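Local coordinates for protein metal-dependent hydrolase (Lactobacillus plantarum, PDB 2F6K) that probably catalyses the metal-dependent decarboxylation of 2-amino-3-carboxymuconate 6-semialdehyde, a branch point between tryptophan breakdown and quinolinate formation, at residues Asp5-Tyr10 against Tyr237-Gly242; Ile203-Ala208 against Gly264-Tyr269; Arg45-Ser50 against Gly274-Gly279. All coordinates share one frame; numbering follows the deposited sequence.

Overall arrangement
The three contacts bind together parts of one TIM-barrel amidohydrolase domain. Interactions 1 and 2 have centres about 4 Å apart and share the manganese and two of its waters. They join residues at the ends of strands 3-9, 200-203 and 237-239 and in the loop after strand 261-262. Interaction 3, whose centre is about 12 Å from that of interaction 1 and 14 Å from that of interaction 2, lies at the surface between helices 37-46 and 272-284. Along the chain interaction 2 is nested inside the loop closed by interaction 3, while interaction 1 crosses both, so early and late segments of the sequence meet at the metal and again outside it.

Interaction 1: residues Asp5-Tyr10 against Tyr237-Gly242; sequences DFHTHY and YFDVAG. With MN (manganese (II) ion), chain C.
The HxH motif of the amidohydrolase metal site, H7 and H9 on the first barrel strand, reaches across to the end of strand 237-239 through one strong bond, from H7 to D239. H7 ND1 donates to D239 OD1 at 2.7 Å, and the bond is fairly straight, with an N-H...O angle of 160°. The acceptor lies almost exactly in the imidazole plane, but the donor stands above the carboxylate plane, and the two flat groups are turned 67° apart. With CG anti to the backbone N (chi1 -172°), the H7 ring is directed toward segment 237-242, ND1 facing D239 and NE2 facing the metal. NE2 of H7 binds manganese at 2.1 Å, and NE2 of H9 does so at 2.3 Å. H154 and D266 supply the remaining protein ligands at the C-terminal mouth of the TIM barrel, a set consistent with the mononuclear amidohydrolases related to this decarboxylase. Because both ring nitrogens of H7 are engaged, its rotation is fixed; D239 acts as a second-shell residue behind a first-shell ligand. Over one face of the ring, displaced toward its rim, sits the methyl of A241, whose CB is 4.1 Å from H7 ND1. The carboxylate is itself held: D239 OD2 accepts from A241 N at 3.0 Å, forming an Asx turn, and also from the backbone N of H205. A water donates to D239 OD1 (3.0 Å) and to F6 O (2.9 Å), tying the two segments together a second time. A second Asx turn steadies the histidine backbone, with H7 N donating to D5 OD1 at 3.1 Å, while D5 OD2 pairs with S265 OG.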
loop_
_atom_site.group_PDB
_atom_site.type_symbol
_atom_site.label_atom_id
_atom_site.label_comp_id
_atom_site.label_asym_id
_atom_site.label_seq_id
_atom_site.Cartn_x
_atom_site.Cartn_y
_atom_site.Cartn_z
ATOM N N ASP A 5 19.860 27.618 -16.505
ATOM C CA ASP A 5 18.904 26.524 -16.306
ATOM C C ASP A 5 19.177 25.728 -15.027
ATOM O O ASP A 5 20.187 25.039 -14.936
ATOM C CB ASP A 5 18.979 25.584 -17.512
ATOM C CG ASP A 5 17.753 24.708 -17.652
ATOM O OD1 ASP A 5 17.055 24.478 -16.631
ATOM O OD2 ASP A 5 17.501 24.248 -18.790
ATOM N N PHE A 6 18.281 25.792 -14.049
ATOM C CA PHE A 6 18.515 25.061 -12.807
ATOM C C PHE A 6 17.782 23.730 -12.680
ATOM O O PHE A 6 17.791 23.104 -11.614
ATOM C CB PHE A 6 18.171 25.932 -11.600
ATOM C CG PHE A 6 19.339 26.199 -10.702
ATOM C CD1 PHE A 6 19.922 27.463 -10.653
ATOM C CD2 PHE A 6 19.875 25.182 -9.916
ATOM C CE1 PHE A 6 21.023 27.713 -9.832
ATOM C CE2 PHE A 6 20.980 25.420 -9.091
ATOM C CZ PHE A 6 21.553 26.690 -9.050
ATOM N N HIS A 7 17.137 23.302 -13.758
ATOM C CA HIS A 7 16.416 22.034 -13.762
ATOM C C HIS A 7 16.531 21.457 -15.160
ATOM O O HIS A 7 15.670 21.661 -16.008
ATOM C CB HIS A 7 14.946 22.240 -13.380
ATOM C CG HIS A 7 14.181 20.964 -13.180
ATOM N ND1 HIS A 7 13.209 20.827 -12.213
ATOM C CD2 HIS A 7 14.217 19.782 -13.844
ATOM C CE1 HIS A 7 12.679 19.619 -12.288
ATOM N NE2 HIS A 7 13.272 18.965 -13.271
ATOM N N THR A 8 17.623 20.744 -15.390
ATOM C CA THR A 8 17.890 20.131 -16.678
ATOM C C THR A 8 18.621 18.822 -16.351
ATOM O O THR A 8 19.365 18.755 -15.366
ATOM C CB THR A 8 18.724 21.103 -17.558
ATOM O OG1 THR A 8 19.136 20.436 -18.752
ATOM C CG2 THR A 8 19.934 21.632 -16.794
ATOM N N HIS A 9 18.411 17.782 -17.156
ATOM C CA HIS A 9 19.011 16.485 -16.836
ATOM C C HIS A 9 19.957 15.808 -17.832
ATOM O O HIS A 9 20.035 16.172 -19.010
ATOM C CB HIS A 9 17.898 15.486 -16.506
ATOM C CG HIS A 9 16.926 15.963 -15.471
ATOM N ND1 HIS A 9 17.291 16.228 -14.169
ATOM C CD2 HIS A 9 15.592 16.194 -15.541
ATOM C CE1 HIS A 9 16.224 16.601 -13.482
ATOM N NE2 HIS A 9 15.180 16.588 -14.291
ATOM N N TYR A 10 20.664 14.798 -17.327
ATOM C CA TYR A 10 21.589 14.003 -18.128
ATOM C C TYR A 10 21.388 12.541 -17.736
ATOM O O TYR A 10 20.884 12.256 -16.653
ATOM C CB TYR A 10 23.045 14.429 -17.878
ATOM C CG TYR A 10 23.569 14.189 -16.474
ATOM C CD1 TYR A 10 24.622 13.306 -16.243
ATOM C CD2 TYR A 10 23.025 14.857 -15.381
ATOM C CE1 TYR A 10 25.124 13.092 -14.957
ATOM C CE2 TYR A 10 23.521 14.647 -14.091
ATOM C CZ TYR A 10 24.568 13.766 -13.890
ATOM O OH TYR A 10 25.060 13.567 -12.621
ATOM N N TYR A 237 13.855 28.109 -2.098
ATOM C CA TYR A 237 13.883 28.522 -3.491
ATOM C C TYR A 237 12.918 27.669 -4.308
ATOM O O TYR A 237 12.445 26.626 -3.845
ATOM C CB TYR A 237 15.292 28.378 -4.063
ATOM C CG TYR A 237 16.266 29.397 -3.544
ATOM C CD1 TYR A 237 16.697 29.368 -2.213
ATOM C CD2 TYR A 237 16.762 30.397 -4.378
ATOM C CE1 TYR A 237 17.601 30.311 -1.729
ATOM C CE2 TYR A 237 17.664 31.345 -3.905
ATOM C CZ TYR A 237 18.080 31.296 -2.582
ATOM O OH TYR A 237 18.983 32.228 -2.128
ATOM N N PHE A 238 12.646 28.108 -5.532
ATOM C CA PHE A 238 11.741 27.390 -6.414
ATOM C C PHE A 238 12.198 27.494 -7.857
ATOM O O PHE A 238 12.538 28.586 -8.318
ATOM C CB PHE A 238 10.336 27.998 -6.343
ATOM C CG PHE A 238 9.717 27.965 -4.978
ATOM C CD1 PHE A 238 9.081 26.817 -4.513
ATOM C CD2 PHE A 238 9.778 29.083 -4.150
ATOM C CE1 PHE A 238 8.513 26.783 -3.241
ATOM C CE2 PHE A 238 9.219 29.063 -2.882
ATOM C CZ PHE A 238 8.585 27.912 -2.422
ATOM N N ASP A 239 12.230 26.379 -8.579
ATOM C CA ASP A 239 12.563 26.477 -9.991
ATOM C C ASP A 239 11.172 26.592 -10.621
ATOM O O ASP A 239 10.174 26.397 -9.926
ATOM C CB ASP A 239 13.358 25.252 -10.472
ATOM C CG ASP A 239 12.506 24.023 -10.721
ATOM O OD1 ASP A 239 13.049 22.912 -10.534
ATOM O OD2 ASP A 239 11.332 24.141 -11.126
ATOM N N VAL A 240 11.071 26.934 -11.898
ATOM C CA VAL A 240 9.746 27.071 -12.496
ATOM C C VAL A 240 9.535 26.230 -13.744
ATOM O O VAL A 240 8.980 26.702 -14.741
ATOM C CB VAL A 240 9.424 28.554 -12.841
ATOM C CG1 VAL A 240 9.431 29.394 -11.580
ATOM C CG2 VAL A 240 10.424 29.093 -13.852
ATOM N N ALA A 241 9.987 24.982 -13.698
ATOM C CA ALA A 241 9.801 24.082 -14.824
ATOM C C ALA A 241 8.329 23.640 -14.834
ATOM O O ALA A 241 7.663 23.662 -13.796
ATOM C CB ALA A 241 10.721 22.870 -14.680
ATOM N N GLY A 242 7.817 23.255 -16.000
ATOM C CA GLY A 242 6.437 22.803 -16.082
ATOM C C GLY A 242 5.435 23.854 -16.518
ATOM O O GLY A 242 5.807 24.962 -16.915
HETATM MN MN MN C . 12.997 16.900 -13.726
HETATM O O HOH W 1 15.880 22.188 -9.697
HETATM O O HOH W 2 10.917 16.869 -13.582
HETATM O O HOH W 3 12.792 14.862 -14.782
#

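Interaction 2: residues Ile203-Ala208 against Gly264-Tyr269; sequences IPHAGA and GSDIPY. With MN (manganese (II) ion), chain C.
D266 projects from its loop toward H205, and the atoms of its side chain can be followed in turn. CB leaves the backbone in the direction of segment 203-208 and lies against the methyl of A241. The first torsion, chi1 -147°, is skewed from a staggered value and carries D266 CG to 3.2 Å from the manganese. There the carboxylate divides its work between two oxygens. OD1 is the metal ligand, with D266 OD1 to manganese 2.4 Å. D266 OD2 stays 3.4 Å from the manganese and serves the second shell instead. D266 OD2 accepts a weak hydrogen bond from H205 NE2, long at 3.3 Å although nearly straight. A metal-bound water donates a much shorter one to D266 OD2, at 2.6 Å. That water also lies 3.0 Å from H205 NE2, and both it and D266 OD2 sit at the edge of the imidazole, near the ring plane. Ring and carboxylate planes are 41° apart. The H205 ring also meets that of H7 and packs on P155. The metal-bound water and D266 OD2 thus both meet H205 NE2 while D266 OD1 holds the metal, consistent with the amidohydrolase arrangement in which an aspartate following the eighth barrel strand and a histidine following the sixth flank a metal-bound water.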
loop_
_atom_site.group_PDB
_atom_site.type_symbol
_atom_site.label_atom_id
_atom_site.label_comp_id
_atom_site.label_asym_id
_atom_site.label_seq_id
_atom_site.Cartn_x
_atom_site.Cartn_y
_atom_site.Cartn_z
ATOM N N ILE A 203 12.857 23.856 -4.353
ATOM C CA ILE A 203 11.697 22.981 -4.525
ATOM C C ILE A 203 11.254 23.144 -5.989
ATOM O O ILE A 203 10.899 24.236 -6.428
ATOM C CB ILE A 203 10.579 23.366 -3.539
ATOM C CG1 ILE A 203 11.071 23.120 -2.106
ATOM C CG2 ILE A 203 9.334 22.545 -3.808
ATOM C CD1 ILE A 203 10.106 23.543 -1.034
ATOM N N PRO A 204 11.278 22.050 -6.761
ATOM C CA PRO A 204 10.908 22.036 -8.181
ATOM C C PRO A 204 9.453 22.283 -8.555
ATOM O O PRO A 204 8.551 22.201 -7.712
ATOM C CB PRO A 204 11.368 20.655 -8.628
ATOM C CG PRO A 204 11.023 19.821 -7.435
ATOM C CD PRO A 204 11.515 20.675 -6.277
ATOM N N HIS A 205 9.256 22.590 -9.837
ATOM C CA HIS A 205 7.936 22.813 -10.424
ATOM C C HIS A 205 7.063 23.835 -9.702
ATOM O O HIS A 205 5.887 23.581 -9.415
ATOM C CB HIS A 205 7.198 21.474 -10.526
ATOM C CG HIS A 205 7.987 20.405 -11.218
ATOM N ND1 HIS A 205 8.315 19.211 -10.613
ATOM C CD2 HIS A 205 8.525 20.356 -12.460
ATOM C CE1 HIS A 205 9.024 18.472 -11.450
ATOM N NE2 HIS A 205 9.166 19.144 -12.578
ATOM N N ALA A 206 7.643 24.993 -9.405
ATOM C CA ALA A 206 6.908 26.065 -8.743
ATOM C C ALA A 206 6.214 25.665 -7.438
ATOM O O ALA A 206 5.147 26.191 -7.108
ATOM C CB ALA A 206 5.898 26.654 -9.710
ATOM N N GLY A 207 6.813 24.734 -6.703
ATOM C CA GLY A 207 6.246 24.325 -5.425
ATOM C C GLY A 207 5.116 23.322 -5.456
ATOM O O GLY A 207 4.441 23.116 -4.441
ATOM N N ALA A 208 4.914 22.693 -6.612
ATOM C CA ALA A 208 3.857 21.705 -6.782
ATOM C C ALA A 208 2.537 22.249 -6.233
ATOM O O ALA A 208 2.018 23.233 -6.754
ATOM C CB ALA A 208 4.240 20.404 -6.086
ATOM N N GLY A 264 13.841 26.873 -15.083
ATOM C CA GLY A 264 14.116 25.457 -15.280
ATOM C C GLY A 264 13.439 24.989 -16.565
ATOM O O GLY A 264 12.318 25.410 -16.861
ATOM N N SER A 265 14.097 24.125 -17.336
ATOM C CA SER A 265 13.499 23.649 -18.586
ATOM C C SER A 265 13.002 22.204 -18.505
ATOM O O SER A 265 12.031 21.834 -19.164
ATOM C CB SER A 265 14.495 23.782 -19.741
ATOM O OG SER A 265 15.515 22.816 -19.634
ATOM N N ASP A 266 13.686 21.405 -17.696
ATOM C CA ASP A 266 13.358 19.998 -17.480
ATOM C C ASP A 266 13.614 19.094 -18.676
ATOM O O ASP A 266 12.961 18.061 -18.812
ATOM C CB ASP A 266 11.901 19.834 -17.042
ATOM C CG ASP A 266 11.708 18.669 -16.088
ATOM O OD1 ASP A 266 12.664 17.890 -15.885
ATOM O OD2 ASP A 266 10.600 18.536 -15.535
ATOM N N ILE A 267 14.545 19.477 -19.548
ATOM C CA ILE A 267 14.876 18.645 -20.701
ATOM C C ILE A 267 15.807 17.564 -20.157
ATOM O O ILE A 267 16.495 17.786 -19.162
ATOM C CB ILE A 267 15.643 19.427 -21.793
ATOM C CG1 ILE A 267 16.955 19.969 -21.215
ATOM C CG2 ILE A 267 14.786 20.547 -22.344
ATOM C CD1 ILE A 267 17.924 20.501 -22.259
ATOM N N PRO A 268 15.865 16.392 -20.815
ATOM C CA PRO A 268 15.105 16.063 -22.019
ATOM C C PRO A 268 13.817 15.293 -21.731
ATOM O O PRO A 268 13.171 14.790 -22.651
ATOM C CB PRO A 268 16.104 15.245 -22.822
ATOM C CG PRO A 268 16.752 14.432 -21.756
ATOM C CD PRO A 268 16.968 15.431 -20.625
ATOM N N TYR A 269 13.436 15.203 -20.460
ATOM C CA TYR A 269 12.221 14.483 -20.105
ATOM C C TYR A 269 11.017 15.196 -20.690
ATOM O O TYR A 269 10.071 14.555 -21.145
ATOM C CB TYR A 269 12.126 14.320 -18.593
ATOM C CG TYR A 269 13.161 13.339 -18.094
ATOM C CD1 TYR A 269 12.834 11.999 -17.869
ATOM C CD2 TYR A 269 14.496 13.735 -17.916
ATOM C CE1 TYR A 269 13.815 11.074 -17.481
ATOM C CE2 TYR A 269 15.475 12.826 -17.532
ATOM C CZ TYR A 269 15.130 11.501 -17.318
ATOM O OH TYR A 269 16.110 10.614 -16.955
HETATM MN MN MN C . 12.997 16.900 -13.726
HETATM O O HOH W 2 10.917 16.869 -13.582
HETATM O O HOH W 3 12.792 14.862 -14.782
#

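Interaction 3: residues Arg45-Ser50 against Gly274-Gly279; sequences RDNDIS and GSRQLG
NH1 of R276 is shared by two oxygens of the opposite segment, D46 O and N47 OD1, each 2.9 Å from it. The arginine rides on helix 272-284, which follows the eighth strand of the TIM barrel, and its partners stand where helix 37-46 gives way to the strand 49-55 that begins nearby, so the contact joins two neighbouring helices of the outer layer at the surface. Neither bond is straight. The one to D46 O bends to 133° at the hydrogen, with the donor above the carbonyl plane and the oxygen tilted somewhat from the guanidinium plane; the one to N47 OD1 is still more bent and counts as weak. Both acceptors nevertheless approach the guanidinium at its edge. The side chain gets there by lying extended from CG to NE and then turning at its last torsion (chi4 69°), which brings NH1 back across toward the chain at D46 and N47. On the way its aliphatic part passes alongside the asparagine amide: N47 OD1 is 3.1 Å from R276 CG and 3.4 Å from R276 CB. Amide and guanidinium planes are 58° apart, so the two groups do not stack. A cation beside a carbonyl near the C-terminal end of a helix would probably be favoured by the helix dipole. The carboxylate of D46 makes no salt bridge here, D46 OD2 lying 6.5 Å from R276 NH1. The asparagine is fixed from its other end, since its amide nitrogen donates within its own neighbourhood to the backbone of helix 37-46. On the buried side of helix 272-284, the next residue back from the arginine, S275, packs on F43, the very residue whose carbonyl O accepts from N47 ND2.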
loop_
_atom_site.group_PDB
_atom_site.type_symbol
_atom_site.label_atom_id
_atom_site.label_comp_id
_atom_site.label_asym_id
_atom_site.label_seq_id
_atom_site.Cartn_x
_atom_site.Cartn_y
_atom_site.Cartn_z
ATOM N N ARG A 45 22.116 26.611 -27.037
ATOM C CA ARG A 45 22.381 27.622 -28.061
ATOM C C ARG A 45 21.068 28.098 -28.686
ATOM O O ARG A 45 20.857 29.300 -28.872
ATOM C CB ARG A 45 23.295 27.070 -29.160
ATOM C CG ARG A 45 24.699 26.716 -28.693
ATOM C CD ARG A 45 25.565 26.238 -29.854
ATOM N NE ARG A 45 26.112 24.901 -29.627
ATOM C CZ ARG A 45 25.673 23.808 -30.239
ATOM N NH1 ARG A 45 24.690 23.898 -31.117
ATOM N NH2 ARG A 45 26.198 22.626 -29.960
ATOM N N ASP A 46 20.180 27.155 -28.989
ATOM C CA ASP A 46 18.897 27.485 -29.607
ATOM C C ASP A 46 17.894 28.196 -28.705
ATOM O O ASP A 46 16.881 28.693 -29.191
ATOM C CB ASP A 46 18.237 26.224 -30.170
ATOM C CG ASP A 46 19.065 25.566 -31.257
ATOM O OD1 ASP A 46 19.885 26.261 -31.902
ATOM O OD2 ASP A 46 18.883 24.351 -31.478
ATOM N N ASN A 47 18.160 28.250 -27.403
ATOM C CA ASN A 47 17.223 28.891 -26.484
ATOM C C ASN A 47 17.826 29.950 -25.573
ATOM O O ASN A 47 17.280 30.253 -24.512
ATOM C CB ASN A 47 16.526 27.821 -25.657
ATOM C CG ASN A 47 15.598 26.969 -26.496
ATOM O OD1 ASN A 47 14.485 27.387 -26.822
ATOM N ND2 ASN A 47 16.059 25.779 -26.873
ATOM N N ASP A 48 18.951 30.516 -26.000
ATOM C CA ASP A 48 19.636 31.560 -25.252
ATOM C C ASP A 48 19.920 31.191 -23.789
ATOM O O ASP A 48 19.664 31.968 -22.859
ATOM C CB ASP A 48 18.830 32.863 -25.336
ATOM C CG ASP A 48 19.643 34.087 -24.928
ATOM O OD1 ASP A 48 20.850 34.137 -25.256
ATOM O OD2 ASP A 48 19.073 35.004 -24.289
ATOM N N ILE A 49 20.453 29.992 -23.596
ATOM C CA ILE A 49 20.814 29.520 -22.271
ATOM C C ILE A 49 22.333 29.493 -22.238
ATOM O O ILE A 49 22.963 28.796 -23.033
ATOM C CB ILE A 49 20.268 28.113 -22.011
ATOM C CG1 ILE A 49 18.739 28.149 -22.055
ATOM C CG2 ILE A 49 20.752 27.610 -20.654
ATOM C CD1 ILE A 49 18.086 26.794 -21.863
ATOM N N SER A 50 22.925 30.261 -21.331
ATOM C CA SER A 50 24.379 30.314 -21.252
ATOM C C SER A 50 24.940 29.334 -20.244
ATOM O O SER A 50 26.118 29.002 -20.295
ATOM C CB SER A 50 24.853 31.725 -20.883
ATOM O OG SER A 50 24.402 32.090 -19.587
ATOM N N GLY A 274 8.577 21.246 -26.496
ATOM C CA GLY A 274 7.648 21.666 -25.466
ATOM C C GLY A 274 8.343 22.556 -24.447
ATOM O O GLY A 274 7.743 23.475 -23.889
ATOM N N SER A 275 9.620 22.295 -24.202
ATOM C CA SER A 275 10.356 23.097 -23.239
ATOM C C SER A 275 10.640 24.486 -23.820
ATOM O O SER A 275 10.557 25.495 -23.110
ATOM C CB SER A 275 11.659 22.398 -22.860
ATOM O OG SER A 275 12.246 23.030 -21.738
ATOM N N ARG A 276 10.971 24.527 -25.109
ATOM C CA ARG A 276 11.238 25.782 -25.801
ATOM C C ARG A 276 9.969 26.628 -25.756
ATOM O O ARG A 276 10.023 27.843 -25.593
ATOM C CB ARG A 276 11.625 25.515 -27.256
ATOM C CG ARG A 276 11.693 26.766 -28.122
ATOM C CD ARG A 276 11.919 26.418 -29.586
ATOM N NE ARG A 276 12.029 27.597 -30.445
ATOM C CZ ARG A 276 13.046 28.458 -30.414
ATOM N NH1 ARG A 276 14.046 28.277 -29.561
ATOM N NH2 ARG A 276 13.073 29.493 -31.245
ATOM N N GLN A 277 8.819 25.982 -25.892
ATOM C CA GLN A 277 7.569 26.715 -25.862
ATOM C C GLN A 277 7.281 27.227 -24.456
ATOM O O GLN A 277 6.750 28.329 -24.290
ATOM C CB GLN A 277 6.412 25.838 -26.331
ATOM C CG GLN A 277 5.068 26.547 -26.241
ATOM C CD GLN A 277 3.890 25.587 -26.281
ATOM O OE1 GLN A 277 3.750 24.717 -25.414
ATOM N NE2 GLN A 277 3.033 25.741 -27.289
ATOM N N LEU A 278 7.616 26.434 -23.442
ATOM C CA LEU A 278 7.367 26.864 -22.072
ATOM C C LEU A 278 8.259 28.054 -21.732
ATOM O O LEU A 278 7.837 28.971 -21.031
ATOM C CB LEU A 278 7.619 25.722 -21.088
ATOM C CG LEU A 278 6.580 24.596 -21.030
ATOM C CD1 LEU A 278 7.053 23.526 -20.038
ATOM C CD2 LEU A 278 5.215 25.160 -20.622
ATOM N N GLY A 279 9.486 28.036 -22.248
ATOM C CA GLY A 279 10.411 29.124 -21.993
ATOM C C GLY A 279 9.982 30.391 -22.705
ATOM O O GLY A 279 10.108 31.496 -22.173
#